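Local atomic coordinates of multicopper oxidase (Uncultured bacterium, PDB entry 4E9X), a protein that probably oxidises its substrates at a mononuclear copper and reduces dioxygen to water at a copper cluster shared between subunits. Residues G199-S205 against D227-P233; M210-D216 against E235-I241. All blocks are in the same frame, centred on the assembly; numbering follows the deposited sequence. Where two conformers were deposited one is given.

Contact 1: G199-S205 against D227-P233; sequences GIHAMHS and DTVLVSP. With CU (copper (II) ion), chain G.
Asp227 meets His204 through its backbone: its carbonyl O accepts the ring N-H of ND1 at 2.8 Å and also the amide of Ser205. The O lies in the imidazole plane, while ND1 sits above the carbonyl plane, 52° out of it, and this bond to a second-shell carbonyl braces the ring's rotation. With CG anti to the backbone N (chi1 171°), the His204 ring points its other nitrogen, NE2, at a copper ion 1.8 Å away that His60 of the second subunit also binds. The Asp227 carboxylate takes the Thr228 hydroxyl on OD1 and reaches His62 and Arg236 of the second subunit; an alanine here would spare the carbonyl bond but would probably cost the Thr228 hydroxyl, that His62 and NH2 of that Arg236 their carboxylate partner. Thr228 sets CG2 against Ala202 CB at 3.8 Å. Val229 and Met203 then form a hydrogen-bonded antiparallel pair, Met203 N to Val229 O and Val229 N to Met203 O both 2.8 Å, in the cupredoxin-like sheet that carries His204 and His252. Leu230 shares a face with Ala202, CD1 lying 4.1 Å from its CB. Val231 makes the second hydrogen-bonded pair, with His201, and its CG2 lies diagonally 4.2 Å from Met203 CG. Past Ser232, Pro233 CD abuts Gly199 O at 3.3 Å.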
loop_
_atom_site.group_PDB
_atom_site.type_symbol
_atom_site.label_atom_id
_atom_site.label_comp_id
_atom_site.label_asym_id
_atom_site.label_seq_id
_atom_site.Cartn_x
_atom_site.Cartn_y
_atom_site.Cartn_z
ATOM N N GLY A 199 1.356 6.119 8.559
ATOM C CA GLY A 199 1.792 6.259 7.156
ATOM C C GLY A 199 2.153 4.938 6.504
ATOM O O GLY A 199 2.216 3.862 7.157
ATOM N N ILE A 200 2.376 5.020 5.198
ATOM C CA ILE A 200 2.942 3.893 4.437
ATOM C C ILE A 200 4.379 4.235 4.065
ATOM O O ILE A 200 4.637 5.366 3.759
ATOM C CB ILE A 200 1.965 3.638 3.284
ATOM C CG1 ILE A 200 0.555 3.300 3.807
ATOM C CG2 ILE A 200 2.441 2.560 2.386
ATOM C CD1 ILE A 200 -0.380 2.828 2.705
ATOM N N HIS A 201 5.266 3.248 4.131
ATOM C CA HIS A 201 6.703 3.510 3.997
ATOM C C HIS A 201 7.281 2.453 3.046
ATOM O O HIS A 201 7.122 1.237 3.271
ATOM C CB HIS A 201 7.377 3.378 5.372
ATOM C CG HIS A 201 6.839 4.373 6.352
ATOM N ND1 HIS A 201 7.327 5.647 6.448
ATOM C CD2 HIS A 201 5.814 4.282 7.241
ATOM C CE1 HIS A 201 6.613 6.318 7.381
ATOM N NE2 HIS A 201 5.705 5.490 7.874
ATOM N N ALA A 202 7.930 2.897 1.982
ATOM C CA ALA A 202 8.454 1.970 0.972
ATOM C C ALA A 202 9.957 1.851 1.214
ATOM O O ALA A 202 10.747 2.649 0.771
ATOM C CB ALA A 202 8.115 2.492 -0.416
ATOM N N MET A 203 10.382 0.895 2.018
ATOM C CA MET A 203 11.772 0.879 2.522
ATOM C C MET A 203 12.690 0.232 1.483
ATOM O O MET A 203 12.527 -0.946 1.128
ATOM C CB MET A 203 11.797 0.086 3.834
ATOM C CG MET A 203 10.890 0.717 4.905
ATOM S SD MET A 203 11.191 2.471 5.251
ATOM C CE MET A 203 12.886 2.499 5.861
ATOM N N HIS A 204 13.639 1.015 1.011
ATOM C CA HIS A 204 14.551 0.596 -0.075
ATOM C C HIS A 204 16.009 0.575 0.400
ATOM O O HIS A 204 16.509 1.618 0.878
ATOM C CB HIS A 204 14.413 1.574 -1.216
ATOM C CG HIS A 204 15.411 1.423 -2.310
ATOM N ND1 HIS A 204 15.722 0.191 -2.920
ATOM C CD2 HIS A 204 16.198 2.332 -2.921
ATOM C CE1 HIS A 204 16.685 0.420 -3.862
ATOM N NE2 HIS A 204 16.973 1.716 -3.863
ATOM N N SER A 205 16.651 -0.559 0.204
ATOM C CA SER A 205 18.079 -0.686 0.537
ATOM C C SER A 205 18.925 -0.508 -0.723
ATOM O O SER A 205 18.879 -1.342 -1.632
ATOM C CB SER A 205 18.380 -2.036 1.143
ATOM O OG SER A 205 17.868 -3.106 0.349
ATOM N N ASP A 227 13.957 -5.246 -3.393
ATOM C CA ASP A 227 14.805 -4.102 -3.019
ATOM C C ASP A 227 13.977 -2.991 -2.380
ATOM O O ASP A 227 14.577 -2.079 -1.785
ATOM C CB ASP A 227 15.624 -3.635 -4.236
ATOM C CG ASP A 227 14.837 -3.031 -5.375
ATOM O OD1 ASP A 227 13.919 -2.201 -5.180
ATOM O OD2 ASP A 227 15.163 -3.363 -6.525
ATOM N N THR A 228 12.638 -3.086 -2.410
ATOM C CA THR A 228 11.762 -2.072 -1.800
ATOM C C THR A 228 10.608 -2.819 -1.138
ATOM O O THR A 228 9.882 -3.577 -1.779
ATOM C CB THR A 228 11.228 -1.114 -2.881
ATOM O OG1 THR A 228 12.334 -0.465 -3.539
ATOM C CG2 THR A 228 10.336 0.005 -2.289
ATOM N N VAL A 229 10.445 -2.625 0.185
ATOM C CA VAL A 229 9.415 -3.339 0.916
ATOM C C VAL A 229 8.413 -2.333 1.453
ATOM O O VAL A 229 8.775 -1.429 2.242
ATOM C CB VAL A 229 10.055 -4.093 2.111
ATOM C CG1 VAL A 229 8.984 -4.701 2.999
ATOM C CG2 VAL A 229 11.019 -5.198 1.621
ATOM N N LEU A 230 7.155 -2.466 1.062
ATOM C CA LEU A 230 6.099 -1.553 1.498
ATOM C C LEU A 230 5.589 -1.984 2.872
ATOM O O LEU A 230 5.178 -3.134 3.048
ATOM C CB LEU A 230 4.925 -1.589 0.517
ATOM C CG LEU A 230 3.838 -0.543 0.763
ATOM C CD1 LEU A 230 4.449 0.845 0.523
ATOM C CD2 LEU A 230 2.618 -0.798 -0.138
ATOM N N VAL A 231 5.644 -1.026 3.809
ATOM C CA VAL A 231 5.222 -1.304 5.178
ATOM C C VAL A 231 4.101 -0.346 5.543
ATOM O O VAL A 231 4.277 0.865 5.426
ATOM C CB VAL A 231 6.425 -1.071 6.126
ATOM C CG1 VAL A 231 6.053 -1.389 7.570
ATOM C CG2 VAL A 231 7.660 -1.868 5.670
ATOM N N SER A 232 2.950 -0.862 5.930
ATOM C CA SER A 232 1.764 -0.064 6.207
ATOM C C SER A 232 1.380 -0.209 7.682
ATOM O O SER A 232 1.937 -1.099 8.373
ATOM C CB SER A 232 0.650 -0.461 5.241
ATOM O OG SER A 232 -0.160 -1.528 5.630
ATOM N N PRO A 233 0.488 0.622 8.172
ATOM C CA PRO A 233 0.187 0.601 9.630
ATOM C C PRO A 233 -0.227 -0.763 10.154
ATOM O O PRO A 233 -1.110 -1.455 9.651
ATOM C CB PRO A 233 -0.959 1.609 9.751
ATOM C CG PRO A 233 -0.623 2.609 8.644
ATOM C CD PRO A 233 -0.210 1.725 7.491
HETATM CU CU CU G . 18.056 2.637 -4.998
#

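Contact 2: M210-D216 against E235-I241; sequences MLVTHKD and ERYDVII
Leu211 and Ile240 form a hydrogen-bonded pair between antiparallel strands whose axes come within 4.4 Å at 141°. The register then slips by one residue: Thr213 and His214 both face Asp238, a classic beta bulge in which Asp238 O takes Thr213 N at 2.9 Å and the His214 amide only weakly. From the bulge itself, the His214 ring turns one face to Asp238 OD2, with ring and carboxylate planes 34° apart, while that oxygen is held by Lys190. Bent at chi2 (61°), the Lys215 chain passes CD obliquely by the Tyr237 ring and brings NZ to Glu235 OE2 at 2.7 Å, on the anti lone pair. Tyr237 OH donates to the same oxygen from the syn side, tilted out of the carboxylate plane, so two donors grip it. Asp216 OD1 accepts Arg236 N at 3.0 Å, and the Asp216 CA lies over one face of the guanidinium. At the other end the Met210 and Ile241 side chains lie side by side, Met210 CG 3.7 Å from Ile241 CG1. Lys215, Asp216 and Arg236 also bond to the 227-228 region of the third subunit. Within the sheet, 210-215 lies between 236-243 and 218-226, and 187-195 flanks 236-243; Met210, Val212 and Tyr237 pack on Val229 of strand 228-231.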
loop_
_atom_site.group_PDB
_atom_site.type_symbol
_atom_site.label_atom_id
_atom_site.label_comp_id
_atom_site.label_asym_id
_atom_site.label_seq_id
_atom_site.Cartn_x
_atom_site.Cartn_y
_atom_site.Cartn_z
ATOM N N MET A 210 16.979 -7.487 -0.276
ATOM C CA MET A 210 16.503 -8.006 0.977
ATOM C C MET A 210 15.743 -9.312 0.712
ATOM O O MET A 210 14.907 -9.409 -0.195
ATOM C CB MET A 210 15.496 -7.037 1.606
ATOM C CG MET A 210 16.202 -5.757 2.098
ATOM S SD MET A 210 15.027 -4.473 2.608
ATOM C CE MET A 210 14.523 -3.779 1.031
ATOM N N LEU A 211 15.992 -10.337 1.497
ATOM C CA LEU A 211 15.193 -11.552 1.456
ATOM C C LEU A 211 14.091 -11.406 2.502
ATOM O O LEU A 211 14.401 -11.379 3.699
ATOM C CB LEU A 211 16.046 -12.785 1.766
ATOM C CG LEU A 211 15.243 -14.097 1.723
ATOM C CD1 LEU A 211 14.692 -14.376 0.315
ATOM C CD2 LEU A 211 16.104 -15.265 2.197
ATOM N N VAL A 212 12.854 -11.271 2.051
ATOM C CA VAL A 212 11.696 -11.135 2.962
ATOM C C VAL A 212 11.358 -12.531 3.489
ATOM O O VAL A 212 10.948 -13.419 2.731
ATOM C CB VAL A 212 10.513 -10.504 2.224
ATOM C CG1 VAL A 212 9.374 -10.354 3.238
ATOM C CG2 VAL A 212 10.875 -9.165 1.567
ATOM N N THR A 213 11.554 -12.726 4.806
ATOM C CA THR A 213 11.359 -14.043 5.392
ATOM C C THR A 213 10.141 -14.161 6.285
ATOM O O THR A 213 9.705 -15.274 6.521
ATOM C CB THR A 213 12.611 -14.390 6.261
ATOM O OG1 THR A 213 12.804 -13.394 7.261
ATOM C CG2 THR A 213 13.897 -14.409 5.420
ATOM N N HIS A 214 9.643 -13.046 6.842
ATOM C CA HIS A 214 8.528 -13.119 7.796
ATOM C C HIS A 214 7.542 -11.978 7.568
ATOM O O HIS A 214 7.978 -10.845 7.320
ATOM C CB HIS A 214 8.966 -12.996 9.263
ATOM C CG HIS A 214 9.903 -14.055 9.783
ATOM N ND1 HIS A 214 11.213 -14.183 9.316
ATOM C CD2 HIS A 214 9.704 -15.012 10.732
ATOM C CE1 HIS A 214 11.750 -15.178 9.987
ATOM N NE2 HIS A 214 10.865 -15.708 10.847
ATOM N N LYS A 215 6.290 -12.330 7.682
ATOM C CA LYS A 215 5.196 -11.362 7.603
ATOM C C LYS A 215 4.493 -11.380 8.963
ATOM O O LYS A 215 4.067 -12.449 9.418
ATOM C CB LYS A 215 4.234 -11.745 6.467
ATOM C CG LYS A 215 2.851 -11.156 6.546
ATOM C CD LYS A 215 2.788 -9.621 6.500
ATOM C CE LYS A 215 1.310 -9.231 6.521
ATOM N NZ LYS A 215 1.148 -7.874 7.080
ATOM N N ASP A 216 4.438 -10.196 9.605
ATOM C CA ASP A 216 3.804 -10.066 10.934
ATOM C C ASP A 216 4.396 -11.080 11.921
ATOM O O ASP A 216 3.713 -11.584 12.819
ATOM C CB ASP A 216 2.290 -10.213 10.842
ATOM C CG ASP A 216 1.664 -9.086 9.966
ATOM O OD1 ASP A 216 2.349 -8.086 9.670
ATOM O OD2 ASP A 216 0.496 -9.319 9.599
ATOM N N GLU A 235 1.633 -3.454 10.268
ATOM C CA GLU A 235 2.374 -4.586 9.725
ATOM C C GLU A 235 3.798 -4.689 10.247
ATOM O O GLU A 235 4.384 -3.687 10.625
ATOM C CB GLU A 235 2.501 -4.470 8.204
ATOM C CG GLU A 235 1.147 -4.407 7.467
ATOM C CD GLU A 235 1.469 -4.576 5.983
ATOM O OE1 GLU A 235 1.834 -3.560 5.399
ATOM O OE2 GLU A 235 1.454 -5.688 5.450
ATOM N N ARG A 236 4.346 -5.904 10.202
ATOM C CA ARG A 236 5.800 -6.052 10.318
ATOM C C ARG A 236 6.273 -6.932 9.174
ATOM O O ARG A 236 5.589 -7.847 8.706
ATOM C CB ARG A 236 6.225 -6.676 11.667
ATOM C CG ARG A 236 6.059 -5.714 12.844
ATOM C CD ARG A 236 4.654 -5.690 13.433
ATOM N NE ARG A 236 4.292 -6.995 13.959
ATOM C CZ ARG A 236 3.104 -7.611 13.799
ATOM N NH1 ARG A 236 2.088 -7.059 13.153
ATOM N NH2 ARG A 236 2.948 -8.840 14.325
ATOM N N TYR A 237 7.495 -6.625 8.716
ATOM C CA TYR A 237 8.207 -7.495 7.794
ATOM C C TYR A 237 9.602 -7.749 8.353
ATOM O O TYR A 237 10.240 -6.778 8.792
ATOM C CB TYR A 237 8.349 -6.858 6.392
ATOM C CG TYR A 237 6.994 -6.848 5.711
ATOM C CD1 TYR A 237 6.604 -7.946 4.914
ATOM C CD2 TYR A 237 6.099 -5.772 5.853
ATOM C CE1 TYR A 237 5.349 -7.961 4.272
ATOM C CE2 TYR A 237 4.867 -5.786 5.225
ATOM C CZ TYR A 237 4.500 -6.885 4.449
ATOM O OH TYR A 237 3.251 -6.902 3.821
ATOM N N ASP A 238 10.085 -9.000 8.316
ATOM C CA ASP A 238 11.471 -9.266 8.630
ATOM C C ASP A 238 12.167 -9.629 7.345
ATOM O O ASP A 238 11.636 -10.397 6.540
ATOM C CB ASP A 238 11.662 -10.440 9.588
ATOM C CG ASP A 238 11.034 -10.402 10.968
ATOM O OD1 ASP A 238 10.206 -9.519 11.267
ATOM O OD2 ASP A 238 11.427 -11.268 11.766
ATOM N N VAL A 239 13.383 -9.091 7.182
ATOM C CA VAL A 239 14.177 -9.404 6.004
ATOM C C VAL A 239 15.595 -9.772 6.480
ATOM O O VAL A 239 15.991 -9.523 7.621
ATOM C CB VAL A 239 14.264 -8.211 5.030
ATOM C CG1 VAL A 239 12.840 -7.737 4.648
ATOM C CG2 VAL A 239 15.105 -7.054 5.603
ATOM N N ILE A 240 16.345 -10.384 5.565
ATOM C CA ILE A 240 17.783 -10.638 5.727
ATOM C C ILE A 240 18.520 -9.903 4.619
ATOM O O ILE A 240 18.165 -10.015 3.435
ATOM C CB ILE A 240 18.075 -12.165 5.616
ATOM C CG1 ILE A 240 17.378 -12.968 6.732
ATOM C CG2 ILE A 240 19.571 -12.408 5.603
ATOM C CD1 ILE A 240 17.971 -12.657 8.103
ATOM N N ILE A 241 19.573 -9.190 5.017
ATOM C CA ILE A 241 20.549 -8.655 4.068
ATOM C C ILE A 241 21.873 -9.361 4.318
ATOM O O ILE A 241 22.356 -9.387 5.453
ATOM C CB ILE A 241 20.721 -7.130 4.193
ATOM C CG1 ILE A 241 19.453 -6.430 3.670
ATOM C CG2 ILE A 241 21.986 -6.683 3.451
ATOM C CD1 ILE A 241 19.466 -4.920 3.807
HETATM O O HOH W 1 14.695 -12.163 8.866
HETATM O O HOH W 2 7.627 -9.832 10.330
#

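Overall arrangement
Along the chain the four segments alternate, 199-205, 210-216, 227-233 and 235-241, so each contact pairs its first strand with one lying past a strand of the other contact. Contact 1 belongs to a five-stranded sheet with 228-231 at its edge and contact 2 to the six-stranded one, as expected of a cupredoxin-like beta sandwich. Their centres are about 11 Å apart, and Met210 CE of contact 2 comes within 3.3 Å of Asp227 O of contact 1. The two also meet between subunits: the charged end of contact 2 in one copy bonds to the copper-site end of contact 1 in another, which ties trimer assembly to the surroundings of the copper.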